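Long-range contacts in DNA photolyase (PDB 4U63), which probably uses light absorbed by its bound folate and flavin cofactors to split ultraviolet-induced cyclobutane pyrimidine dimers in DNA: residues I28-K33 with V56-K61; S38-L43 with V116-Y121. One frame throughout, in Å; residues are numbered along the deposited sequence.

Contact 1: residues I28-K33 with V56-K61; sequences IVWFRK and VYIREK
Val-56 CG1 meets Ile-28 CG2 at 3.7 Å and packs more loosely against Trp-30 CB, making the apolar start of a contact between neighbouring parallel strands, 27-31 and 53-59. The two belong to a beta-alpha-beta unit whose helix is 41-49, in the five-stranded parallel sheet of the photolyase N-terminal domain, and helix 99-110 packs on Ile-28, Val-56 and Ile-58. Further along, Trp-30 swings its indole across toward Ile-58, its CG anti to the backbone N (chi1 176°). Ile-58 CD1 lies over the five-membered ring in a CH-pi contact, 3.9 Å from its centroid and 20° off the normal. The opposite face of the indole carries CD of Arg-32, so the ring is sandwiched between two aliphatic groups. Its rim meets the Glu-60 carboxylate, CZ2 standing 3.7 Å from CD, with the two planes 73° apart.

Val-56 is held by two backbone bonds, to the residues before and after Trp-30: its N donates to Val-29 O at 2.9 Å, and its O receives Phe-31 N at 2.8 Å. Beyond Phe-31 the strands diverge, and water 1 bridges them. It accepts from Trp-30 NE1 at 3.0 Å, lies close to both Phe-31 O and Ile-58 O, and sits over the centre of the Tyr-57 ring. The edge of that ring faces Arg-32 O, with CE2 3.3 Å away, while Tyr-57 OH meets water 2 at 2.7 Å. At the polar margin Glu-60 forms a salt bridge with Arg-120; Arg-32 NH2 bonds to the backbone O of Asn-118 and forms a salt bridge with Asp-129. The indole is therefore fixed by carbon on its faces and by water at its N-H, and the charges beside its rim are paired with residues outside the two segments.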
loop_
_atom_site.group_PDB
_atom_site.type_symbol
_atom_site.label_atom_id
_atom_site.label_comp_id
_atom_site.label_asym_id
_atom_site.label_seq_id
_atom_site.Cartn_x
_atom_site.Cartn_y
_atom_site.Cartn_z
ATOM N N ILE A 28 23.912 10.621 -10.855
ATOM C CA ILE A 28 23.378 9.975 -9.670
ATOM C C ILE A 28 21.902 9.655 -9.871
ATOM O O ILE A 28 21.129 10.510 -10.305
ATOM C CB ILE A 28 23.555 10.873 -8.426
ATOM C CG1 ILE A 28 25.054 11.053 -8.138
ATOM C CG2 ILE A 28 22.844 10.284 -7.214
ATOM C CD1 ILE A 28 25.370 12.248 -7.289
ATOM N N VAL A 29 21.525 8.418 -9.557
ATOM C CA VAL A 29 20.133 7.992 -9.578
ATOM C C VAL A 29 19.714 7.749 -8.144
ATOM O O VAL A 29 20.183 6.803 -7.512
ATOM C CB VAL A 29 19.912 6.692 -10.385
ATOM C CG1 VAL A 29 18.430 6.327 -10.394
ATOM C CG2 VAL A 29 20.429 6.845 -11.802
ATOM N N TRP A 30 18.824 8.593 -7.639
ATOM C CA TRP A 30 18.353 8.481 -6.259
ATOM C C TRP A 30 17.047 7.680 -6.222
ATOM O O TRP A 30 16.022 8.161 -6.691
ATOM C CB TRP A 30 18.189 9.888 -5.649
ATOM C CG TRP A 30 17.620 9.898 -4.256
ATOM C CD1 TRP A 30 17.642 8.869 -3.340
ATOM C CD2 TRP A 30 16.957 10.989 -3.614
ATOM N NE1 TRP A 30 17.027 9.258 -2.190
ATOM C CE2 TRP A 30 16.594 10.553 -2.324
ATOM C CE3 TRP A 30 16.622 12.295 -4.009
ATOM C CZ2 TRP A 30 15.913 11.374 -1.415
ATOM C CZ3 TRP A 30 15.935 13.116 -3.102
ATOM C CH2 TRP A 30 15.597 12.650 -1.818
ATOM N N PHE A 31 17.127 6.452 -5.683
ATOM C CA PHE A 31 15.986 5.549 -5.478
ATOM C C PHE A 31 15.264 5.845 -4.162
ATOM O O PHE A 31 15.911 6.079 -3.131
ATOM C CB PHE A 31 16.451 4.084 -5.422
ATOM C CG PHE A 31 16.771 3.477 -6.760
ATOM C CD1 PHE A 31 18.036 3.606 -7.315
ATOM C CD2 PHE A 31 15.812 2.751 -7.453
ATOM C CE1 PHE A 31 18.330 3.028 -8.548
ATOM C CE2 PHE A 31 16.098 2.176 -8.675
ATOM C CZ PHE A 31 17.363 2.307 -9.225
ATOM N N ARG A 32 13.928 5.812 -4.201
ATOM C CA ARG A 32 13.088 5.974 -3.008
ATOM C C ARG A 32 12.023 4.842 -2.947
ATOM O O ARG A 32 12.306 3.770 -2.420
ATOM C CB ARG A 32 12.459 7.370 -2.979
ATOM C CG ARG A 32 13.458 8.522 -2.815
ATOM C CD ARG A 32 14.010 9.038 -4.138
ATOM N NE ARG A 32 12.979 9.652 -4.962
ATOM C CZ ARG A 32 12.481 10.875 -4.772
ATOM N NH1 ARG A 32 12.918 11.646 -3.771
ATOM N NH2 ARG A 32 11.524 11.328 -5.586
ATOM N N LYS A 33 10.826 5.050 -3.484
ATOM C CA LYS A 33 9.823 3.968 -3.554
ATOM C C LYS A 33 9.595 3.662 -5.035
ATOM O O LYS A 33 8.488 3.776 -5.573
ATOM C CB LYS A 33 8.535 4.320 -2.810
ATOM C CG LYS A 33 8.734 4.468 -1.303
ATOM C CD LYS A 33 7.428 4.664 -0.545
ATOM C CE LYS A 33 7.663 4.531 0.961
ATOM N NZ LYS A 33 6.483 4.870 1.799
ATOM N N VAL A 56 21.854 5.387 -5.608
ATOM C CA VAL A 56 21.873 5.611 -4.161
ATOM C C VAL A 56 20.464 5.494 -3.586
ATOM O O VAL A 56 19.485 5.939 -4.201
ATOM C CB VAL A 56 22.506 6.986 -3.797
ATOM C CG1 VAL A 56 21.714 8.151 -4.375
ATOM C CG2 VAL A 56 22.661 7.131 -2.282
ATOM N N TYR A 57 20.375 4.879 -2.413
ATOM C CA TYR A 57 19.159 4.893 -1.613
ATOM C C TYR A 57 19.519 5.556 -0.287
ATOM O O TYR A 57 20.466 5.137 0.385
ATOM C CB TYR A 57 18.600 3.489 -1.362
ATOM C CG TYR A 57 17.341 3.532 -0.529
ATOM C CD1 TYR A 57 17.411 3.564 0.858
ATOM C CD2 TYR A 57 16.080 3.591 -1.122
ATOM C CE1 TYR A 57 16.276 3.629 1.633
ATOM C CE2 TYR A 57 14.923 3.655 -0.342
ATOM C CZ TYR A 57 15.034 3.674 1.041
ATOM O OH TYR A 57 13.923 3.746 1.861
ATOM N N ILE A 58 18.752 6.580 0.070
ATOM C CA ILE A 58 18.973 7.363 1.261
ATOM C C ILE A 58 17.881 7.077 2.289
ATOM O O ILE A 58 16.689 7.095 1.978
ATOM C CB ILE A 58 18.987 8.874 0.925
ATOM C CG1 ILE A 58 20.133 9.177 -0.051
ATOM C CG2 ILE A 58 19.123 9.726 2.189
ATOM C CD1 ILE A 58 20.117 10.579 -0.621
ATOM N N ARG A 59 18.310 6.829 3.518
ATOM C CA ARG A 59 17.414 6.706 4.646
ATOM C C ARG A 59 17.154 8.141 5.120
ATOM O O ARG A 59 17.971 8.729 5.823
ATOM C CB ARG A 59 18.066 5.840 5.721
ATOM C CG ARG A 59 17.137 5.267 6.766
ATOM C CD ARG A 59 17.719 3.989 7.366
ATOM N NE ARG A 59 19.055 4.183 7.952
ATOM C CZ ARG A 59 19.448 3.759 9.161
ATOM N NH1 ARG A 59 18.628 3.075 9.966
ATOM N NH2 ARG A 59 20.689 4.012 9.569
ATOM N N GLU A 60 16.030 8.698 4.674
ATOM C CA GLU A 60 15.592 10.037 5.051
ATOM C C GLU A 60 14.896 9.990 6.408
ATOM O O GLU A 60 14.441 8.933 6.848
ATOM C CB GLU A 60 14.590 10.587 4.034
ATOM C CG GLU A 60 15.103 10.809 2.625
ATOM C CD GLU A 60 13.976 11.186 1.682
ATOM O OE1 GLU A 60 13.329 10.274 1.144
ATOM O OE2 GLU A 60 13.728 12.390 1.474
ATOM N N LYS A 61 14.797 11.137 7.053
ATOM C CA LYS A 61 14.114 11.251 8.353
ATOM C C LYS A 61 12.585 11.125 8.208
ATOM O O LYS A 61 11.925 10.379 8.959
ATOM C CB LYS A 61 14.473 12.588 9.029
HETATM O O HOH W 1 15.936 7.044 -0.566
HETATM O O HOH W 2 11.474 3.702 0.832
#

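Contact 2: residues S38-L43 with V116-Y121; sequences SDNLAL and VWNRRY. With SO4 (sulfate ion), chain D; SO4 (sulfate ion), chain E.
Asn-40 and Asn-118 meet amide to amide, their planes 52° apart, where the N-cap of helix 41-49 reaches the end of strand 114-118 in the alpha/beta N-terminal domain. Asn-118 ND2 donates to Asn-40 OD1 at 2.9 Å, almost straight at 174°. The acceptor lies in the Asn-118 amide plane, yet the donor stands above the plane of the Asn-40 carbonyl. Leu-43 N approaches the same oxygen from the opposite face at 3.0 Å, making the capping bond. Two N-H groups thus grip OD1, which Asn-40 presents with CG anti to its backbone N (chi1 -176°). Asn-118 ND2 also binds Asp-34, which helps fix the rotation of the amide. Asn-118 OD1 faces the first turn of the helix, where it takes a weak bond from Ala-42 N at 3.3 Å. Ala-42 CB points at the strand and packs 4.1 Å from Val-116 CG2. Arg-119, which does not touch the helix segment, stretches out to two sulfate ions, probably from the crystallisation liquor, its NH2 bonding to both. Water 3 completes the junction, accepting from Leu-41 N and donating to Asn-118 OD1, each at 2.9 Å.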
loop_
_atom_site.group_PDB
_atom_site.type_symbol
_atom_site.label_atom_id
_atom_site.label_comp_id
_atom_site.label_asym_id
_atom_site.label_seq_id
_atom_site.Cartn_x
_atom_site.Cartn_y
_atom_site.Cartn_z
ATOM N N SER A 38 12.988 -2.012 -14.329
ATOM C CA SER A 38 12.079 -1.988 -15.473
ATOM C C SER A 38 11.147 -0.788 -15.410
ATOM O O SER A 38 10.792 -0.314 -14.331
ATOM C CB SER A 38 11.236 -3.268 -15.544
ATOM O OG SER A 38 12.047 -4.419 -15.680
ATOM N N ASP A 39 10.748 -0.317 -16.582
ATOM C CA ASP A 39 9.887 0.849 -16.738
ATOM C C ASP A 39 10.279 1.964 -15.752
ATOM O O ASP A 39 9.445 2.519 -15.040
ATOM C CB ASP A 39 8.410 0.448 -16.589
ATOM C CG ASP A 39 7.459 1.458 -17.226
ATOM O OD1 ASP A 39 7.868 2.116 -18.204
ATOM O OD2 ASP A 39 6.305 1.583 -16.767
ATOM N N ASN A 40 11.575 2.271 -15.731
ATOM C CA ASN A 40 12.134 3.250 -14.807
ATOM C C ASN A 40 12.763 4.371 -15.624
ATOM O O ASN A 40 13.909 4.254 -16.083
ATOM C CB ASN A 40 13.139 2.560 -13.875
ATOM C CG ASN A 40 13.704 3.491 -12.824
ATOM O OD1 ASN A 40 13.773 4.699 -13.025
ATOM N ND2 ASN A 40 14.120 2.934 -11.695
ATOM N N LEU A 41 12.003 5.452 -15.820
ATOM C CA LEU A 41 12.433 6.547 -16.712
ATOM C C LEU A 41 13.650 7.293 -16.188
ATOM O O LEU A 41 14.475 7.752 -16.969
ATOM C CB LEU A 41 11.283 7.530 -16.982
ATOM C CG LEU A 41 10.093 6.991 -17.795
ATOM C CD1 LEU A 41 9.001 8.038 -17.940
ATOM C CD2 LEU A 41 10.532 6.507 -19.171
ATOM N N ALA A 42 13.771 7.406 -14.865
ATOM C CA ALA A 42 14.952 8.051 -14.275
ATOM C C ALA A 42 16.211 7.258 -14.596
ATOM O O ALA A 42 17.214 7.816 -15.054
ATOM C CB ALA A 42 14.793 8.204 -12.770
ATOM N N LEU A 43 16.160 5.952 -14.360
ATOM C CA LEU A 43 17.304 5.081 -14.662
ATOM C C LEU A 43 17.649 5.110 -16.160
ATOM O O LEU A 43 18.820 5.196 -16.529
ATOM C CB LEU A 43 17.031 3.656 -14.205
ATOM C CG LEU A 43 18.176 2.659 -14.372
ATOM C CD1 LEU A 43 19.394 3.046 -13.555
ATOM C CD2 LEU A 43 17.698 1.278 -13.973
ATOM N N VAL A 116 19.082 12.402 -10.959
ATOM C CA VAL A 116 17.751 12.053 -11.407
ATOM C C VAL A 116 17.001 11.256 -10.350
ATOM O O VAL A 116 17.601 10.549 -9.525
ATOM C CB VAL A 116 17.766 11.253 -12.731
ATOM C CG1 VAL A 116 18.371 12.093 -13.846
ATOM C CG2 VAL A 116 18.511 9.927 -12.576
ATOM N N TRP A 117 15.684 11.384 -10.383
ATOM C CA TRP A 117 14.807 10.564 -9.579
ATOM C C TRP A 117 13.426 10.434 -10.208
ATOM O O TRP A 117 13.042 11.208 -11.081
ATOM C CB TRP A 117 14.688 11.105 -8.143
ATOM C CG TRP A 117 14.115 12.520 -7.962
ATOM C CD1 TRP A 117 12.816 12.927 -8.170
ATOM C CD2 TRP A 117 14.817 13.675 -7.478
ATOM N NE1 TRP A 117 12.683 14.267 -7.863
ATOM C CE2 TRP A 117 13.895 14.748 -7.439
ATOM C CE3 TRP A 117 16.143 13.912 -7.087
ATOM C CZ2 TRP A 117 14.257 16.037 -7.019
ATOM C CZ3 TRP A 117 16.502 15.190 -6.667
ATOM C CH2 TRP A 117 15.559 16.240 -6.638
ATOM N N ASN A 118 12.699 9.425 -9.756
ATOM C CA ASN A 118 11.308 9.271 -10.113
ATOM C C ASN A 118 10.452 10.045 -9.137
ATOM O O ASN A 118 10.648 9.968 -7.917
ATOM C CB ASN A 118 10.936 7.799 -10.130
ATOM C CG ASN A 118 11.645 7.062 -11.241
ATOM O OD1 ASN A 118 11.546 7.457 -12.405
ATOM N ND2 ASN A 118 12.374 6.017 -10.903
ATOM N N ARG A 119 9.503 10.794 -9.686
ATOM C CA ARG A 119 8.607 11.615 -8.883
ATOM C C ARG A 119 7.842 10.751 -7.894
ATOM O O ARG A 119 7.507 9.582 -8.187
ATOM C CB ARG A 119 7.611 12.356 -9.772
ATOM C CG ARG A 119 8.246 13.411 -10.631
ATOM C CD ARG A 119 7.286 13.909 -11.686
ATOM N NE ARG A 119 8.001 14.707 -12.671
ATOM C CZ ARG A 119 7.583 14.949 -13.909
ATOM N NH1 ARG A 119 6.426 14.451 -14.361
ATOM N NH2 ARG A 119 8.334 15.697 -14.711
ATOM N N ARG A 120 7.610 11.321 -6.722
ATOM C CA ARG A 120 6.757 10.727 -5.707
ATOM C C ARG A 120 5.673 11.741 -5.474
ATOM O O ARG A 120 5.940 12.933 -5.392
ATOM C CB ARG A 120 7.522 10.383 -4.427
ATOM C CG ARG A 120 8.248 11.536 -3.766
ATOM C CD ARG A 120 9.128 11.032 -2.645
ATOM N NE ARG A 120 10.061 12.053 -2.177
ATOM C CZ ARG A 120 10.932 11.887 -1.182
ATOM N NH1 ARG A 120 11.002 10.732 -0.525
ATOM N NH2 ARG A 120 11.744 12.884 -0.840
ATOM N N TYR A 121 4.445 11.267 -5.376
ATOM C CA TYR A 121 3.300 12.147 -5.476
ATOM C C TYR A 121 2.574 12.391 -4.165
ATOM O O TYR A 121 1.603 13.122 -4.147
ATOM C CB TYR A 121 2.355 11.620 -6.536
ATOM C CG TYR A 121 2.923 11.685 -7.941
ATOM C CD1 TYR A 121 3.668 10.639 -8.461
ATOM C CD2 TYR A 121 2.700 12.781 -8.753
ATOM C CE1 TYR A 121 4.182 10.684 -9.745
ATOM C CE2 TYR A 121 3.214 12.841 -10.037
ATOM C CZ TYR A 121 3.953 11.783 -10.529
ATOM O OH TYR A 121 4.459 11.822 -11.800
HETATM S S SO4 D . 6.784 15.631 -18.029
HETATM O O1 SO4 D . 7.464 16.564 -17.111
HETATM O O2 SO4 D . 7.687 15.300 -19.149
HETATM O O3 SO4 D . 5.572 16.283 -18.560
HETATM O O4 SO4 D . 6.405 14.392 -17.313
HETATM S S SO4 E . 11.610 18.207 -13.793
HETATM O O1 SO4 E . 11.838 19.661 -13.874
HETATM O O2 SO4 E . 12.714 17.460 -14.418
HETATM O O3 SO4 E . 11.503 17.852 -12.362
HETATM O O4 SO4 E . 10.360 17.865 -14.504
HETATM O O HOH W 3 9.730 5.917 -14.046
#

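How the contacts relate
Contacts 1 and 2 lie about 11 Å apart, centre to centre, and share one parallel sheet: strand 27-31 of contact 1 runs beside strand 114-118 of contact 2. A backbone pair, Ile-28 O and Val-116 N at 2.9 Å, joins these neighbours directly. Near the strand ends Arg-32 NH2 reaches Asn-118 O at 2.8 Å, probably as a hydrogen bond, while its guanidinium makes a cation-pi contact with Trp-117. Helix 41-49, which starts in contact 2, is also the crossover between the two strands of contact 1, so the contacts interlock along the chain. Neither includes a residue of the methenyltetrahydrofolate pocket or of the FAD pocket, whose residues all lie between 245 and 403.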